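Local coordinates for enoyl-acyl carrier protein reductase (Uncultured bacterium, PDB 6KIA), which probably catalyses the NADH-dependent reduction of enoyl-acyl carrier protein in bacterial fatty acid synthesis, and is associated with resistance to triclosan, at residues A[221-224]-A[225-229]; A[185-188]-A[189-193]; A[75-78]-A[79-83]; A[143-146]-A[147-151]. All coordinates share one frame; numbering follows the deposited sequence.

Contact 1 of 4, residues A[221-224]-A[225-229]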
# COMPACT_ATOMS: atom_id res chain seq x y z
N ALA A 221 10.75 16.81 -12.13
CA ALA A 221 11.06 18.19 -11.73
C ALA A 221 10.89 19.19 -12.86
O ALA A 221 10.39 20.30 -12.62
CB ALA A 221 12.50 18.27 -11.18
N ALA A 222 11.33 18.84 -14.07
CA ALA A 222 11.25 19.75 -15.22
C ALA A 222 9.80 20.01 -15.59
O ALA A 222 9.39 21.15 -15.84
CB ALA A 222 12.01 19.19 -16.40
N ILE A 223 9.01 18.94 -15.62
CA ILE A 223 7.58 19.07 -15.84
C ILE A 223 6.94 19.97 -14.79
O ILE A 223 6.17 20.89 -15.11
CB ILE A 223 6.88 17.68 -15.83
CG1 ILE A 223 7.35 16.84 -17.01
CG2 ILE A 223 5.38 17.85 -15.86
CD1 ILE A 223 6.89 15.37 -16.96
N ARG A 224 7.23 19.68 -13.52
CA ARG A 224 6.72 20.45 -12.39
C ARG A 224 7.01 21.94 -12.55
O ARG A 224 6.12 22.78 -12.40
CB ARG A 224 7.28 19.92 -11.06
CG ARG A 224 6.72 20.63 -9.85
CD ARG A 224 7.13 19.95 -8.52
NE ARG A 224 8.56 20.05 -8.24
CZ ARG A 224 9.42 19.03 -8.33
NH1 ARG A 224 8.99 17.83 -8.70
NH2 ARG A 224 10.71 19.22 -8.06
N ALA A 225 8.28 22.26 -12.81
CA ALA A 225 8.68 23.65 -12.99
C ALA A 225 7.92 24.33 -14.14
O ALA A 225 7.45 25.46 -14.00
CB ALA A 225 10.17 23.73 -13.24
N ARG A 226 7.78 23.62 -15.26
CA ARG A 226 7.14 24.25 -16.41
C ARG A 226 5.66 24.50 -16.13
O ARG A 226 5.11 25.56 -16.49
CB ARG A 226 7.35 23.39 -17.68
CG ARG A 226 6.42 23.74 -18.85
CD ARG A 226 6.68 22.88 -20.08
NE ARG A 226 6.34 21.47 -19.89
CZ ARG A 226 5.11 20.99 -20.03
NH1 ARG A 226 4.11 21.82 -20.33
NH2 ARG A 226 4.88 19.69 -19.85
N LEU A 227 5.01 23.55 -15.45
CA LEU A 227 3.60 23.72 -15.12
C LEU A 227 3.37 24.81 -14.08
O LEU A 227 2.43 25.58 -14.16
CB LEU A 227 3.01 22.39 -14.60
CG LEU A 227 2.97 21.23 -15.61
CD1 LEU A 227 2.30 20.01 -14.97
CD2 LEU A 227 2.27 21.61 -16.91
N GLU A 228 4.23 24.84 -13.07
CA GLU A 228 4.10 25.79 -11.99
C GLU A 228 4.32 27.21 -12.54
O GLU A 228 3.65 28.15 -12.12
CB GLU A 228 5.07 25.43 -10.87
CG GLU A 228 4.43 24.41 -9.93
CD GLU A 228 5.32 23.97 -8.78
OE1 GLU A 228 6.46 24.47 -8.68
OE2 GLU A 228 4.86 23.12 -7.99
N LYS A 229 5.23 27.33 -13.50
CA LYS A 229 5.49 28.62 -14.14
C LYS A 229 4.41 29.01 -15.16
O LYS A 229 4.33 30.17 -15.55
CB LYS A 229 6.87 28.60 -14.80
CG LYS A 229 7.99 28.91 -13.81
CD LYS A 229 9.37 28.59 -14.38
CE LYS A 229 10.46 28.96 -13.38
NZ LYS A 229 10.43 30.41 -13.02

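Contact 2 of 4, residues A[185-188]-A[189-193]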
# COMPACT_ATOMS: atom_id res chain seq x y z
N ARG A 185 6.27 -24.01 15.07
CA ARG A 185 6.44 -23.50 13.72
C ARG A 185 6.54 -21.97 13.70
O ARG A 185 6.82 -21.38 12.65
CB ARG A 185 5.30 -23.99 12.82
CG ARG A 185 5.79 -24.57 11.51
CD ARG A 185 6.51 -25.89 11.73
NE ARG A 185 7.06 -26.47 10.50
CZ ARG A 185 8.32 -26.29 10.09
NH1 ARG A 185 8.72 -26.86 8.96
NH2 ARG A 185 9.16 -25.56 10.80
N PHE A 186 6.37 -21.34 14.86
CA PHE A 186 6.56 -19.90 14.97
C PHE A 186 8.00 -19.53 14.65
O PHE A 186 8.93 -20.21 15.06
CB PHE A 186 6.21 -19.39 16.37
CG PHE A 186 6.61 -17.95 16.61
CD1 PHE A 186 5.88 -16.91 16.07
CD2 PHE A 186 7.73 -17.64 17.37
CE1 PHE A 186 6.25 -15.58 16.27
CE2 PHE A 186 8.11 -16.31 17.57
CZ PHE A 186 7.37 -15.28 17.02
N LEU A 187 8.18 -18.45 13.92
CA LEU A 187 9.50 -17.88 13.67
C LEU A 187 9.40 -16.37 13.81
O LEU A 187 8.55 -15.76 13.18
CB LEU A 187 9.99 -18.26 12.27
CG LEU A 187 11.41 -17.85 11.88
CD1 LEU A 187 12.44 -18.42 12.84
CD2 LEU A 187 11.68 -18.32 10.45
N SER A 188 10.24 -15.78 14.66
CA SER A 188 10.10 -14.35 14.93
C SER A 188 10.59 -13.53 13.75
O SER A 188 11.50 -13.94 13.02
CB SER A 188 10.85 -13.95 16.20
OG SER A 188 12.21 -13.64 15.91
N SER A 189 9.98 -12.35 13.58
CA SER A 189 10.37 -11.39 12.56
C SER A 189 11.86 -11.04 12.68
O SER A 189 12.56 -10.86 11.67
CB SER A 189 9.51 -10.14 12.67
OG SER A 189 9.55 -9.62 13.99
N SER A 190 12.32 -10.97 13.93
CA SER A 190 13.71 -10.64 14.24
C SER A 190 14.68 -11.64 13.64
O SER A 190 15.79 -11.26 13.24
CB SER A 190 13.90 -10.57 15.76
OG SER A 190 13.32 -9.38 16.25
N ALA A 191 14.29 -12.91 13.60
CA ALA A 191 15.15 -13.95 13.01
C ALA A 191 15.43 -13.65 11.53
O ALA A 191 16.56 -13.80 11.04
CB ALA A 191 14.50 -15.33 13.16
N LEU A 192 14.40 -13.22 10.81
CA LEU A 192 14.60 -12.82 9.42
C LEU A 192 15.44 -11.56 9.34
O LEU A 192 16.41 -11.48 8.58
CB LEU A 192 13.25 -12.58 8.72
CG LEU A 192 13.36 -12.07 7.28
CD1 LEU A 192 14.09 -13.06 6.40
CD2 LEU A 192 11.97 -11.74 6.71
N LEU A 193 15.03 -10.54 10.09
CA LEU A 193 15.64 -9.22 9.91
C LEU A 193 17.12 -9.17 10.33
O LEU A 193 17.89 -8.36 9.81
CB LEU A 193 14.84 -8.15 10.66
CG LEU A 193 13.42 -7.87 10.12
CD1 LEU A 193 12.97 -6.47 10.49
CD2 LEU A 193 13.33 -8.07 8.61

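Contact 3 of 4, residues A[75-78]-A[79-83]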
# COMPACT_ATOMS: atom_id res chain seq x y z
N ALA A 75 -6.47 -0.82 -21.60
CA ALA A 75 -7.91 -0.97 -21.38
C ALA A 75 -8.20 -1.14 -19.89
O ALA A 75 -9.20 -0.65 -19.37
CB ALA A 75 -8.46 -2.13 -22.16
N ASN A 76 -7.30 -1.85 -19.21
CA ASN A 76 -7.43 -2.05 -17.78
C ASN A 76 -7.26 -0.76 -16.99
O ASN A 76 -7.96 -0.52 -16.00
CB ASN A 76 -6.40 -3.07 -17.30
CG ASN A 76 -6.36 -3.19 -15.79
OD1 ASN A 76 -7.35 -3.58 -15.17
ND2 ASN A 76 -5.22 -2.87 -15.18
N LEU A 77 -6.33 0.08 -17.43
CA LEU A 77 -6.09 1.37 -16.79
C LEU A 77 -7.15 2.41 -17.18
O LEU A 77 -7.56 3.24 -16.36
CB LEU A 77 -4.70 1.89 -17.17
CG LEU A 77 -4.32 3.26 -16.59
CD1 LEU A 77 -3.98 3.12 -15.13
CD2 LEU A 77 -3.17 3.89 -17.36
N GLY A 78 -7.59 2.35 -18.43
CA GLY A 78 -8.49 3.35 -18.99
C GLY A 78 -7.76 4.61 -19.43
O GLY A 78 -8.24 5.73 -19.27
N GLY A 79 -6.58 4.41 -20.01
CA GLY A 79 -5.76 5.50 -20.49
C GLY A 79 -4.48 4.97 -21.11
O GLY A 79 -4.26 3.77 -21.17
N ARG A 80 -3.62 5.88 -21.51
CA ARG A 80 -2.37 5.50 -22.15
C ARG A 80 -1.33 4.99 -21.16
O ARG A 80 -1.24 5.47 -20.03
CB ARG A 80 -1.76 6.69 -22.89
CG ARG A 80 -2.41 7.00 -24.23
CD ARG A 80 -1.37 7.64 -25.13
NE ARG A 80 -0.10 6.93 -25.01
CZ ARG A 80 1.09 7.46 -25.25
NH1 ARG A 80 2.19 6.73 -25.11
NH2 ARG A 80 1.18 8.72 -25.65
N ILE A 81 -0.60 3.97 -21.57
CA ILE A 81 0.53 3.47 -20.79
C ILE A 81 1.80 3.78 -21.54
O ILE A 81 1.90 3.52 -22.74
CB ILE A 81 0.40 1.98 -20.47
CG1 ILE A 81 -0.47 1.84 -19.22
CG2 ILE A 81 1.74 1.34 -20.15
CD1 ILE A 81 -1.31 0.64 -19.18
N ILE A 82 2.77 4.37 -20.85
CA ILE A 82 4.06 4.68 -21.47
C ILE A 82 4.91 3.42 -21.40
O ILE A 82 5.18 2.90 -20.32
CB ILE A 82 4.74 5.87 -20.78
CG1 ILE A 82 3.88 7.13 -20.97
CG2 ILE A 82 6.16 6.08 -21.32
CD1 ILE A 82 4.36 8.34 -20.21
N ASN A 83 5.29 2.90 -22.57
CA ASN A 83 5.83 1.55 -22.62
C ASN A 83 7.34 1.51 -22.34
O ASN A 83 8.15 1.27 -23.23
CB ASN A 83 5.55 0.91 -23.98
CG ASN A 83 5.64 -0.60 -23.94
OD1 ASN A 83 5.93 -1.18 -22.89
ND2 ASN A 83 5.44 -1.24 -25.08

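Contact 4 of 4, residues A[143-146]-A[147-151]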
# COMPACT_ATOMS: atom_id res chain seq x y z
N ALA A 143 10.25 12.11 -20.18
CA ALA A 143 10.47 12.74 -21.48
C ALA A 143 9.23 12.58 -22.33
O ALA A 143 8.73 13.57 -22.92
CB ALA A 143 11.67 12.13 -22.18
N GLU A 144 8.66 11.37 -22.33
CA GLU A 144 7.44 11.14 -23.11
C GLU A 144 6.21 11.85 -22.53
O GLU A 144 5.40 12.43 -23.26
CB GLU A 144 7.17 9.64 -23.22
CG GLU A 144 6.14 9.29 -24.27
CD GLU A 144 6.08 7.80 -24.54
OE1 GLU A 144 7.14 7.14 -24.48
OE2 GLU A 144 4.97 7.29 -24.81
N LEU A 145 6.08 11.83 -21.21
CA LEU A 145 4.96 12.45 -20.52
C LEU A 145 4.95 13.97 -20.70
O LEU A 145 3.90 14.58 -20.79
CB LEU A 145 5.02 12.10 -19.04
CG LEU A 145 3.84 12.54 -18.18
CD1 LEU A 145 2.56 11.81 -18.58
CD2 LEU A 145 4.21 12.29 -16.73
N ASP A 146 6.14 14.57 -20.72
CA ASP A 146 6.25 16.02 -20.82
C ASP A 146 5.49 16.52 -22.05
O ASP A 146 4.81 17.54 -22.00
CB ASP A 146 7.71 16.46 -20.88
CG ASP A 146 7.86 17.97 -20.94
OD1 ASP A 146 7.60 18.64 -19.91
OD2 ASP A 146 8.26 18.47 -22.01
N GLY A 147 5.58 15.77 -23.14
CA GLY A 147 4.91 16.14 -24.37
C GLY A 147 3.40 16.00 -24.32
O GLY A 147 2.69 16.52 -25.17
N MET A 148 2.92 15.30 -23.30
CA MET A 148 1.50 15.03 -23.14
C MET A 148 0.76 15.98 -22.18
O MET A 148 -0.46 15.95 -22.11
CB MET A 148 1.29 13.60 -22.63
CG MET A 148 2.03 12.53 -23.40
SD MET A 148 1.61 10.95 -22.63
CE MET A 148 2.91 9.90 -23.26
N ILE A 149 1.50 16.77 -21.40
CA ILE A 149 0.89 17.65 -20.42
C ILE A 149 1.09 19.11 -20.87
O ILE A 149 2.20 19.64 -20.84
CB ILE A 149 1.47 17.43 -19.00
CG1 ILE A 149 1.48 15.93 -18.65
CG2 ILE A 149 0.70 18.22 -17.95
CD1 ILE A 149 2.14 15.64 -17.33
N PRO A 150 0.00 19.77 -21.32
CA PRO A 150 0.21 21.12 -21.88
C PRO A 150 0.51 22.15 -20.80
O PRO A 150 0.18 21.93 -19.62
CB PRO A 150 -1.12 21.42 -22.58
CG PRO A 150 -2.15 20.55 -21.86
CD PRO A 150 -1.41 19.33 -21.39
N ASP A 151 1.15 23.26 -21.19
CA ASP A 151 1.26 24.41 -20.31
C ASP A 151 -0.11 24.76 -19.77
O ASP A 151 -1.10 24.78 -20.51
CB ASP A 151 1.80 25.66 -21.05
CG ASP A 151 3.24 25.52 -21.49
OD1 ASP A 151 3.91 24.58 -21.04
OD2 ASP A 151 3.72 26.38 -22.28

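Contact 1 of 4, residues A[221-224]-A[225-229]
The helical backbone runs without a break from 221-224 into 225-229: Ala-225 N, Arg-226 N, Leu-227 N and Glu-228 N donate in turn to Ala-221 O, Ala-222 O, Ile-223 O and Arg-224 O. On the buried side Ile-223 and Leu-227 lie next to each other and point the same way, with Ile-223 CG2 3.9 Å from Leu-227 CD1. Ile-223 holds CG1 beside its own backbone N (chi1 -66°), which sets CG2 on the carbonyl side, where the next turn brings Leu-227. Leu-227 CG also rests against the backbone, 3.3 Å from Ile-223 O. Arg-224 and Glu-228 are likewise side by side, but they meet through the aliphatic part of the arginine: Glu-228 OE2 is 3.6 Å from Arg-224 CG and 3.9 Å from Arg-224 CD. The arginine bends at chi3 (67°), and its guanidinium continues away from the carboxylate to Tyr-236 OH and Ile-217 O, both bonded by NH1. The Arg-226 guanidinium runs back past Ile-223 CG2 to salt bridges with Asp-151 and Asp-146 and a hydrogen bond to Ile-149 O. Arg-224 NE and Glu-228 OE2 stay 4.8 Å apart, so any attraction between them is probably long-range, while Arg-224 NH1 is held by its own hydrogen bonds.

Contact 2 of 4, residues A[185-188]-A[189-193]
Ser-188 and Ala-191 carry the polar part of this helix start. Ser-188 occupies the N-cap position, and its OG accepts from Ala-191 N at 3.2 Å with an N-H...O angle of 145°. The hydroxyl reaches that N-H because chi1 of 87° sets OG between the serine's backbone N and its carbonyl carbon, turned over the first turn. A second, weak bond goes from the same Ala-191 N to Ser-188 O, 3.0 Å long but bent to 133°, so one amide of the first turn is shared by two oxygens of the capping residue. The apolar contact is between Leu-187 CD1 and Ala-191 CB, 3.7 Å apart; the polar Ser-188 O also lies against that methyl, at 3.3 Å from Ala-191 CB. An aromatic face adds a third kind of contact within 185-188: Ser-188 N sits 3.6 Å above the Phe-186 ring plane, displaced toward the rim. Outside the two segments, Asn-368 OD1 accepts from Ser-189 N. Leu-187 packs on Ile-174 and Arg-177 of helix 169-180, while Phe-186 touches Ala-370 and Ala-373 of helix 370-385, and Leu-192, one residue beyond the capped amide, fits against helices 169-180 and 196-219.

Contact 3 of 4, residues A[75-78]-A[79-83]
Leu-77 meets one flat group across this turn, the peptide linking Arg-80 to Ile-81: its CD2 lies 3.7 Å from Arg-80 O, while Ile-81 N of the same peptide donates to Glu-74 OE2. No aromatic ring takes part. The side-chain contact is apolar, with the two branched residues crossing obliquely. Leu-77 CD2 touches Ile-81 CG1 at 3.9 Å, and Ile-81 CD1 comes back to within 4.1 Å of Leu-77 CB. Leu-77 places CG anti to its backbone N (chi1 179°), which extends the isobutyl group from the last helical turn across to the incoming strand; bound NADH lies about 9 Å from this side chain. Between helix and strand the chain turns through two glycines. Gly-78 leaves the helix with a positive phi of 81°, and Gly-79 is almost fully extended. No hydrogen bond joins 75-78 to 79-83, so side-chain contacts, chiefly this hydrophobic pair, join the two sides of the bend. The turn connects helix 67-77 to strand 80-83, which lies parallel to strand 47-56, and so completes a beta-alpha-beta crossover of the Rossmann-like sheet. Leu-77 also packs on Ile-48, and Ile-81 on Thr-52 of that neighbouring strand and on Leu-70 and Ala-73 of the helix.

Contact 4 of 4, residues A[143-146]-A[147-151]
Leu-145 and Ile-149 press together at the buried side of this helix end, where Ile-149 CD1 comes to 3.6 Å from Leu-145 CG and 4.0 Å from Leu-145 CD2. A chi1 of -174° swings the Leu-145 isobutyl group to the carbonyl side, toward Ile-149, the last residue of the turn. On the other flank the Met-148 chain runs extended back along the helix, and its CE reaches 3.4 Å from Glu-144 CG and 3.5 Å from Glu-144 O. Behind these side chains the backbone winds down. Met-148 N donates to Leu-145 O at 2.8 Å, from 59° above the carbonyl plane. Weak bonds then reach from Ile-149 N to Leu-145 O and to Asp-146 O, the latter 3.5 Å long and closing a type I beta turn from Asp-146 to Ile-149. Through this turn helix 120-146 passes into the loop before strand 155-159, which lies parallel to strand 21-25 in the Rossmann-like sheet. Farther out, Arg-80 NH1 forms a salt bridge with Glu-144 OE2, and the Arg-80 side chain also touches Met-148, so the arginine meets the Glu-144 carboxylate and the Met-148 side chain at once. Leu-145 is backed by Ile-82, Val-23 and Ile-223, one from each of two strands and one from helix 221-229, while Ile-149 packs on Val-21 and Leu-227.

Overall arrangement
Along the chain the order is contact 3, contact 4, contact 2, contact 1, with no overlap in sequence. Contacts 1, 3 and 4 form a connected group: contact 4 touches both others, with centres about 10 Å from contact 1 and about 16 Å from contact 3, whereas contacts 1 and 3 stay about 8 Å apart at their nearest atoms. Salt bridges of Arg-80 with Glu-144, and of Arg-226 with Asp-146 and Asp-151, join the end of helix 120-146 and its following loop to both strand 80-83 and helix 221-229. Contact 2, its centre 40 to 47 Å from the other centres, lies on the far side of the centre of this Rossmann-like, NADH-binding chain, among helices 169-180, 196-219 and 370-385.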